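Local coordinates for protein PfkB family carbohydrate kinase (Listeria grayi DSM 20601, PDB 4GM6) that probably phosphorylates a sugar or related small substrate, as a kinase of the PfkB carbohydrate kinase family, at residues 28-40 with 50-63. Residues are numbered along the deposited sequence; the frame is centred on the assembly and turned at random.
Sequences VTIGELLMRLSTQ and ALDIHIGGAEANVA
Leu33 stands at the tight, buried end of this contact, its CG 3.8 Å from Ala60 CB on the first helical turn and its CD2 reaching Ile55 CG2. Beyond it, Thr29 packs crosswise on Glu59. The Glu59 chain bends at chi2 (94°), which folds its carboxylate back over Gly31. There OE1 takes protons from two waters that run on to Glu32 N and O, while OE2 is held by Ser157 and Thr160. Strands 34-38 and 50-56 form an antiparallel ladder in the small lid sheet of the PfkB fold; at its end Gly56 pairs with Leu34 and Gly57 N-caps the helix. Met35 SD lies 3.8 Å from Ile53 CG2 on one face; on the other, His54 ND1 sits over the rim of one Arg36 guanidinium face. The far end is looser and partly exposed: Gln40 NE2 reaches Asp52 OD2 at 3.0 Å, from above the carboxylate plane, and Ala50 O at 3.2 Å. Water joins Thr39 O to Asp52 OD2, and another Gln40 OE1 to Ala50 N. Residues 50-52 ladder with a second subunit, consistent with ribokinase-like lid-to-lid dimers. Chemically, Glu59 and its waters tie the Glu32 backbone to the helix start, while Asp287 and Asp329 balance Arg36's buried charge and, with Ser38 OG, fix its guanidinium.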
ATOM      1  N   VAL C  28     -38.101   8.345   0.352  1.00 62.99           N
ATOM      2  CA  VAL C  28     -37.749   8.107  -1.042  1.00 61.95           C
ATOM      3  C   VAL C  28     -36.842   9.234  -1.536  1.00 55.72           C
ATOM      4  O   VAL C  28     -37.017  10.398  -1.175  1.00 57.52           O
ATOM      5  CB  VAL C  28     -39.012   7.948  -1.936  1.00 60.87           C
ATOM      6  CG1 VAL C  28     -39.827   9.241  -1.986  1.00 62.53           C
ATOM      7  CG2 VAL C  28     -38.635   7.499  -3.338  1.00 62.94           C
ATOM      8  N   THR C  29     -35.847   8.890  -2.340  1.00 56.22           N
ATOM      9  CA  THR C  29     -34.992   9.916  -2.910  1.00 46.61           C
ATOM     10  C   THR C  29     -34.721   9.686  -4.405  1.00 61.13           C
ATOM     11  O   THR C  29     -34.931   8.589  -4.925  1.00 52.69           O
ATOM     12  CB  THR C  29     -33.666  10.006  -2.151  1.00 54.98           C
ATOM     13  OG1 THR C  29     -33.036  11.253  -2.453  1.00 78.59           O
ATOM     14  CG2 THR C  29     -32.764   8.859  -2.547  1.00 41.40           C
ATOM     15  N   ILE C  30     -34.248  10.732  -5.082  1.00 49.42           N
ATOM     16  CA  ILE C  30     -34.021  10.691  -6.523  1.00 46.87           C
ATOM     17  C   ILE C  30     -32.664  11.301  -6.833  1.00 47.18           C
ATOM     18  O   ILE C  30     -32.347  12.414  -6.395  1.00 42.14           O
ATOM     19  CB  ILE C  30     -35.086  11.483  -7.287  1.00 48.15           C
ATOM     20  CG1 ILE C  30     -36.474  10.886  -7.022  1.00 55.98           C
ATOM     21  CG2 ILE C  30     -34.792  11.472  -8.782  1.00 47.49           C
ATOM     22  CD1 ILE C  30     -37.610  11.751  -7.519  1.00 61.65           C
ATOM     23  N   GLY C  31     -31.843  10.578  -7.574  1.00 43.88           N
ATOM     24  CA  GLY C  31     -30.534  11.117  -7.866  1.00 48.01           C
ATOM     25  C   GLY C  31     -29.575  10.122  -8.456  1.00 48.79           C
ATOM     26  O   GLY C  31     -29.821   8.919  -8.438  1.00 43.88           O
ATOM     27  N   GLU C  32     -28.471  10.653  -8.973  1.00 37.13           N
ATOM     28  CA  GLU C  32     -27.478   9.855  -9.663  1.00 42.86           C
ATOM     29  C   GLU C  32     -26.364   9.431  -8.717  1.00 40.10           C
ATOM     30  O   GLU C  32     -25.929  10.229  -7.883  1.00 37.23           O
ATOM     31  CB  GLU C  32     -26.886  10.676 -10.805  1.00 36.55           C
ATOM     32  CG  GLU C  32     -25.728   9.983 -11.497  1.00 37.07           C
ATOM     33  CD  GLU C  32     -25.254  10.722 -12.728  1.00 38.72           C
ATOM     34  OE1 GLU C  32     -25.528  11.936 -12.854  1.00 42.37           O
ATOM     35  OE2 GLU C  32     -24.584  10.087 -13.567  1.00 38.60           O
ATOM     36  N   LEU C  33     -25.902   8.185  -8.863  1.00 37.38           N
ATOM     37  CA  LEU C  33     -24.729   7.698  -8.160  1.00 41.49           C
ATOM     38  C   LEU C  33     -23.482   7.893  -9.016  1.00 43.84           C
ATOM     39  O   LEU C  33     -23.497   7.628 -10.216  1.00 32.89           O
ATOM     40  CB  LEU C  33     -24.861   6.215  -7.810  1.00 45.50           C
ATOM     41  CG  LEU C  33     -25.710   5.918  -6.573  1.00 52.75           C
ATOM     42  CD1 LEU C  33     -27.167   5.878  -7.000  1.00 43.00           C
ATOM     43  CD2 LEU C  33     -25.308   4.607  -5.914  1.00 41.56           C
ATOM     44  N   LEU C  34     -22.404   8.346  -8.387  1.00 34.16           N
ATOM     45  CA  LEU C  34     -21.150   8.588  -9.090  1.00 33.09           C
ATOM     46  C   LEU C  34     -20.069   7.713  -8.483  1.00 35.69           C
ATOM     47  O   LEU C  34     -20.101   7.402  -7.289  1.00 32.11           O
ATOM     48  CB  LEU C  34     -20.725  10.057  -8.938  1.00 28.67           C
ATOM     49  CG  LEU C  34     -21.714  11.072  -9.491  1.00 38.24           C
ATOM     50  CD1 LEU C  34     -21.246  12.501  -9.209  1.00 31.53           C
ATOM     51  CD2 LEU C  34     -21.835  10.818 -10.984  1.00 34.40           C
ATOM     52  N   MET C  35     -19.093   7.322  -9.279  1.00 30.49           N
ATOM     53  CA  MET C  35     -17.918   6.743  -8.661  1.00 31.58           C
ATOM     54  C   MET C  35     -16.890   7.858  -8.474  1.00 27.77           C
ATOM     55  O   MET C  35     -16.511   8.539  -9.441  1.00 30.21           O
ATOM     56  CB  MET C  35     -17.334   5.609  -9.480  1.00 27.43           C
ATOM     57  CG  MET C  35     -16.026   5.097  -8.874  1.00 28.46           C
ATOM     58  SD  MET C  35     -15.383   3.610  -9.663  1.00 38.30           S
ATOM     59  CE  MET C  35     -15.257   4.130 -11.368  1.00 41.59           C
ATOM     60  N   ARG C  36     -16.468   8.077  -7.240  1.00 23.47           N
ATOM     61  CA  ARG C  36     -15.422   9.054  -7.008  1.00 27.96           C
ATOM     62  C   ARG C  36     -14.054   8.368  -7.036  1.00 27.74           C
ATOM     63  O   ARG C  36     -13.904   7.279  -6.489  1.00 27.68           O
ATOM     64  CB  ARG C  36     -15.603   9.801  -5.685  1.00 26.48           C
ATOM     65  CG  ARG C  36     -14.314  10.532  -5.360  1.00 28.58           C
ATOM     66  CD  ARG C  36     -14.370  11.522  -4.211  1.00 41.81           C
ATOM     67  NE  ARG C  36     -15.176  11.142  -3.058  1.00 30.58           N
ATOM     68  CZ  ARG C  36     -14.739  11.094  -1.795  1.00 33.10           C
ATOM     69  NH1 ARG C  36     -15.577  10.789  -0.821  1.00 32.55           N
ATOM     70  NH2 ARG C  36     -13.481  11.331  -1.496  1.00 34.07           N
ATOM     71  N   LEU C  37     -13.078   9.001  -7.689  1.00 25.80           N
ATOM     72  CA  LEU C  37     -11.693   8.489  -7.780  1.00 24.52           C
ATOM     73  C   LEU C  37     -10.735   9.520  -7.212  1.00 29.30           C
ATOM     74  O   LEU C  37     -10.568  10.588  -7.793  1.00 28.10           O
ATOM     75  CB  LEU C  37     -11.348   8.174  -9.235  1.00 26.04           C
ATOM     76  CG  LEU C  37     -12.330   7.135  -9.816  1.00 30.49           C
ATOM     77  CD1 LEU C  37     -12.808   7.528 -11.201  1.00 44.49           C
ATOM     78  CD2 LEU C  37     -11.707   5.765  -9.869  1.00 31.25           C
ATOM     79  N   SER C  38     -10.096   9.171  -6.092  1.00 23.18           N
ATOM     80  CA  SER C  38      -9.418  10.122  -5.212  1.00 26.02           C
ATOM     81  C   SER C  38      -7.911   9.876  -5.153  1.00 25.87           C
ATOM     82  O   SER C  38      -7.494   8.723  -5.081  1.00 21.04           O
ATOM     83  CB  SER C  38      -9.945   9.917  -3.780  1.00 21.67           C
ATOM     84  OG  SER C  38     -11.104  10.676  -3.571  1.00 36.03           O
ATOM     85  N   THR C  39      -7.109  10.944  -5.145  1.00 21.52           N
ATOM     86  CA  THR C  39      -5.665  10.804  -4.873  1.00 21.79           C
ATOM     87  C   THR C  39      -5.460  10.739  -3.365  1.00 23.01           C
ATOM     88  O   THR C  39      -6.335  11.100  -2.589  1.00 21.90           O
ATOM     89  CB  THR C  39      -4.841  11.993  -5.409  1.00 22.26           C
ATOM     90  OG1 THR C  39      -5.108  13.173  -4.628  1.00 25.69           O
ATOM     91  CG2 THR C  39      -5.181  12.270  -6.852  1.00 25.72           C
ATOM     92  N   GLN C  40      -4.301  10.277  -2.953  1.00 20.57           N
ATOM     93  CA  GLN C  40      -3.963  10.200  -1.540  1.00 21.00           C
ATOM     94  C   GLN C  40      -3.500  11.597  -1.066  1.00 27.15           C
ATOM     95  O   GLN C  40      -3.174  12.471  -1.883  1.00 21.80           O
ATOM     96  CB  GLN C  40      -2.878   9.103  -1.339  1.00 24.17           C
ATOM     97  CG  GLN C  40      -3.393   7.692  -1.755  1.00 28.52           C
ATOM     98  CD  GLN C  40      -3.452   7.495  -3.289  1.00 49.83           C
ATOM     99  OE1 GLN C  40      -2.498   7.857  -3.988  1.00 44.94           O
ATOM    100  NE2 GLN C  40      -4.570   6.927  -3.820  1.00 33.90           N
ATOM    101  N   ALA C  50      -2.247   5.497  -8.398  1.00 27.18           N
ATOM    102  CA  ALA C  50      -3.468   4.746  -8.080  1.00 28.44           C
ATOM    103  C   ALA C  50      -4.529   5.707  -7.583  1.00 29.95           C
ATOM    104  O   ALA C  50      -4.202   6.723  -6.998  1.00 34.16           O
ATOM    105  CB  ALA C  50      -3.198   3.699  -7.021  1.00 29.07           C
ATOM    106  N   LEU C  51      -5.796   5.394  -7.825  1.00 24.94           N
ATOM    107  CA  LEU C  51      -6.879   6.201  -7.283  1.00 26.90           C
ATOM    108  C   LEU C  51      -7.737   5.338  -6.370  1.00 28.14           C
ATOM    109  O   LEU C  51      -8.110   4.219  -6.744  1.00 24.89           O
ATOM    110  CB  LEU C  51      -7.754   6.738  -8.429  1.00 26.27           C
ATOM    111  CG  LEU C  51      -7.049   7.673  -9.414  1.00 30.15           C
ATOM    112  CD1 LEU C  51      -7.758   7.700 -10.762  1.00 28.32           C
ATOM    113  CD2 LEU C  51      -6.980   9.074  -8.812  1.00 23.84           C
ATOM    114  N   ASP C  52      -8.066   5.869  -5.196  1.00 23.03           N
ATOM    115  CA  ASP C  52      -9.039   5.230  -4.297  1.00 27.54           C
ATOM    116  C   ASP C  52     -10.477   5.432  -4.775  1.00 27.84           C
ATOM    117  O   ASP C  52     -10.836   6.505  -5.238  1.00 29.71           O
ATOM    118  CB  ASP C  52      -8.865   5.781  -2.877  1.00 23.12           C
ATOM    119  CG  ASP C  52      -7.501   5.454  -2.313  1.00 27.94           C
ATOM    120  OD1 ASP C  52      -7.160   4.269  -2.361  1.00 28.37           O
ATOM    121  OD2 ASP C  52      -6.755   6.365  -1.888  1.00 29.07           O
ATOM    122  N   ILE C  53     -11.297   4.392  -4.652  1.00 23.58           N
ATOM    123  CA  ILE C  53     -12.670   4.423  -5.134  1.00 24.79           C
ATOM    124  C   ILE C  53     -13.670   4.631  -4.002  1.00 28.73           C
ATOM    125  O   ILE C  53     -13.542   4.020  -2.947  1.00 24.70           O
ATOM    126  CB  ILE C  53     -13.041   3.049  -5.720  1.00 31.27           C
ATOM    127  CG1 ILE C  53     -12.252   2.738  -6.978  1.00 39.55           C
ATOM    128  CG2 ILE C  53     -14.536   2.993  -6.008  1.00 43.06           C
ATOM    129  CD1 ILE C  53     -12.731   1.430  -7.604  1.00 39.90           C
ATOM    130  N   HIS C  54     -14.674   5.478  -4.227  1.00 26.58           N
ATOM    131  CA  HIS C  54     -15.817   5.610  -3.313  1.00 28.79           C
ATOM    132  C   HIS C  54     -17.064   5.845  -4.156  1.00 35.75           C
ATOM    133  O   HIS C  54     -17.009   6.584  -5.132  1.00 33.76           O
ATOM    134  CB  HIS C  54     -15.619   6.783  -2.358  1.00 27.43           C
ATOM    135  CG  HIS C  54     -14.490   6.574  -1.399  1.00 29.19           C
ATOM    136  ND1 HIS C  54     -13.239   7.123  -1.581  1.00 31.22           N
ATOM    137  CD2 HIS C  54     -14.417   5.829  -0.274  1.00 30.49           C
ATOM    138  CE1 HIS C  54     -12.449   6.743  -0.594  1.00 29.17           C
ATOM    139  NE2 HIS C  54     -13.141   5.955   0.210  1.00 28.38           N
ATOM    140  N   ILE C  55     -18.166   5.190  -3.804  1.00 32.64           N
ATOM    141  CA  ILE C  55     -19.446   5.428  -4.465  1.00 29.40           C
ATOM    142  C   ILE C  55     -20.212   6.473  -3.673  1.00 31.69           C
ATOM    143  O   ILE C  55     -20.210   6.459  -2.445  1.00 29.19           O
ATOM    144  CB  ILE C  55     -20.286   4.149  -4.528  1.00 35.24           C
ATOM    145  CG1 ILE C  55     -19.442   3.015  -5.109  1.00 31.83           C
ATOM    146  CG2 ILE C  55     -21.596   4.380  -5.290  1.00 34.45           C
ATOM    147  CD1 ILE C  55     -19.029   3.202  -6.556  1.00 36.15           C
ATOM    148  N   GLY C  56     -20.859   7.391  -4.376  1.00 31.52           N
ATOM    149  CA  GLY C  56     -21.585   8.455  -3.698  1.00 37.30           C
ATOM    150  C   GLY C  56     -22.528   9.170  -4.634  1.00 29.33           C
ATOM    151  O   GLY C  56     -22.694   8.779  -5.773  1.00 38.56           O
ATOM    152  N   GLY C  57     -23.126  10.244  -4.136  1.00 41.37           N
ATOM    153  CA  GLY C  57     -24.145  10.993  -4.854  1.00 35.00           C
ATOM    154  C   GLY C  57     -24.945  11.692  -3.774  1.00 33.52           C
ATOM    155  O   GLY C  57     -25.346  11.052  -2.811  1.00 39.36           O
ATOM    156  N   ALA C  58     -25.157  13.002  -3.913  1.00 38.13           N
ATOM    157  CA  ALA C  58     -25.832  13.775  -2.859  1.00 38.60           C
ATOM    158  C   ALA C  58     -27.042  13.043  -2.300  1.00 40.53           C
ATOM    159  O   ALA C  58     -27.139  12.809  -1.088  1.00 38.91           O
ATOM    160  CB  ALA C  58     -26.226  15.162  -3.359  1.00 38.45           C
ATOM    161  N   GLU C  59     -27.975  12.685  -3.177  1.00 42.79           N
ATOM    162  CA  GLU C  59     -29.226  12.068  -2.718  1.00 44.73           C
ATOM    163  C   GLU C  59     -28.990  10.639  -2.216  1.00 44.22           C
ATOM    164  O   GLU C  59     -29.515  10.233  -1.177  1.00 39.24           O
ATOM    165  CB  GLU C  59     -30.291  12.096  -3.826  1.00 38.42           C
ATOM    166  CG  GLU C  59     -30.699  13.501  -4.243  1.00 40.86           C
ATOM    167  CD  GLU C  59     -29.918  14.017  -5.443  1.00 46.10           C
ATOM    168  OE1 GLU C  59     -28.812  13.498  -5.701  1.00 40.53           O
ATOM    169  OE2 GLU C  59     -30.420  14.930  -6.147  1.00 47.15           O
ATOM    170  N   ALA C  60     -28.195   9.883  -2.962  1.00 37.03           N
ATOM    171  CA  ALA C  60     -27.779   8.543  -2.530  1.00 45.63           C
ATOM    172  C   ALA C  60     -27.102   8.546  -1.156  1.00 39.26           C
ATOM    173  O   ALA C  60     -27.302   7.629  -0.352  1.00 39.52           O
ATOM    174  CB  ALA C  60     -26.845   7.932  -3.552  1.00 35.08           C
ATOM    175  N   ASN C  61     -26.289   9.566  -0.893  1.00 35.86           N
ATOM    176  CA  ASN C  61     -25.627   9.666   0.401  1.00 39.06           C
ATOM    177  C   ASN C  61     -26.682   9.925   1.472  1.00 38.92           C
ATOM    178  O   ASN C  61     -26.655   9.328   2.556  1.00 34.30           O
ATOM    179  CB  ASN C  61     -24.604  10.803   0.417  1.00 32.17           C
ATOM    180  CG  ASN C  61     -23.455  10.576  -0.538  1.00 34.55           C
ATOM    181  OD1 ASN C  61     -23.225   9.465  -1.012  1.00 31.69           O
ATOM    182  ND2 ASN C  61     -22.726  11.647  -0.835  1.00 31.12           N
ATOM    183  N   VAL C  62     -27.626  10.813   1.164  1.00 40.62           N
ATOM    184  CA  VAL C  62     -28.683  11.074   2.107  1.00 35.86           C
ATOM    185  C   VAL C  62     -29.431   9.784   2.425  1.00 43.85           C
ATOM    186  O   VAL C  62     -29.750   9.520   3.587  1.00 39.04           O
ATOM    187  CB  VAL C  62     -29.627  12.198   1.635  1.00 42.59           C
ATOM    188  CG1 VAL C  62     -30.922  12.179   2.443  1.00 36.56           C
ATOM    189  CG2 VAL C  62     -28.918  13.537   1.782  1.00 36.32           C
ATOM    190  N   ALA C  63     -29.694   8.973   1.403  1.00 40.50           N
ATOM    191  CA  ALA C  63     -30.400   7.708   1.601  1.00 39.87           C
ATOM    192  C   ALA C  63     -29.622   6.765   2.513  1.00 40.24           C
ATOM    193  O   ALA C  63     -30.174   6.214   3.456  1.00 42.29           O
ATOM    194  CB  ALA C  63     -30.688   7.035   0.262  1.00 40.94           C
TER
HETATM  195  O   HOH W   1     -28.157  13.516  -8.436  1.00 36.74           O
HETATM  196  O   HOH W   2     -27.521  10.947  -5.717  1.00 40.74           O
HETATM  197  O   HOH W   3     -12.562   7.958  -3.798  1.00 40.53           O
HETATM  198  O   HOH W   4      -7.622   8.781  -1.545  1.00 39.32           O
HETATM  199  O   HOH W   5      -0.585   7.252  -6.197  1.00 39.37           O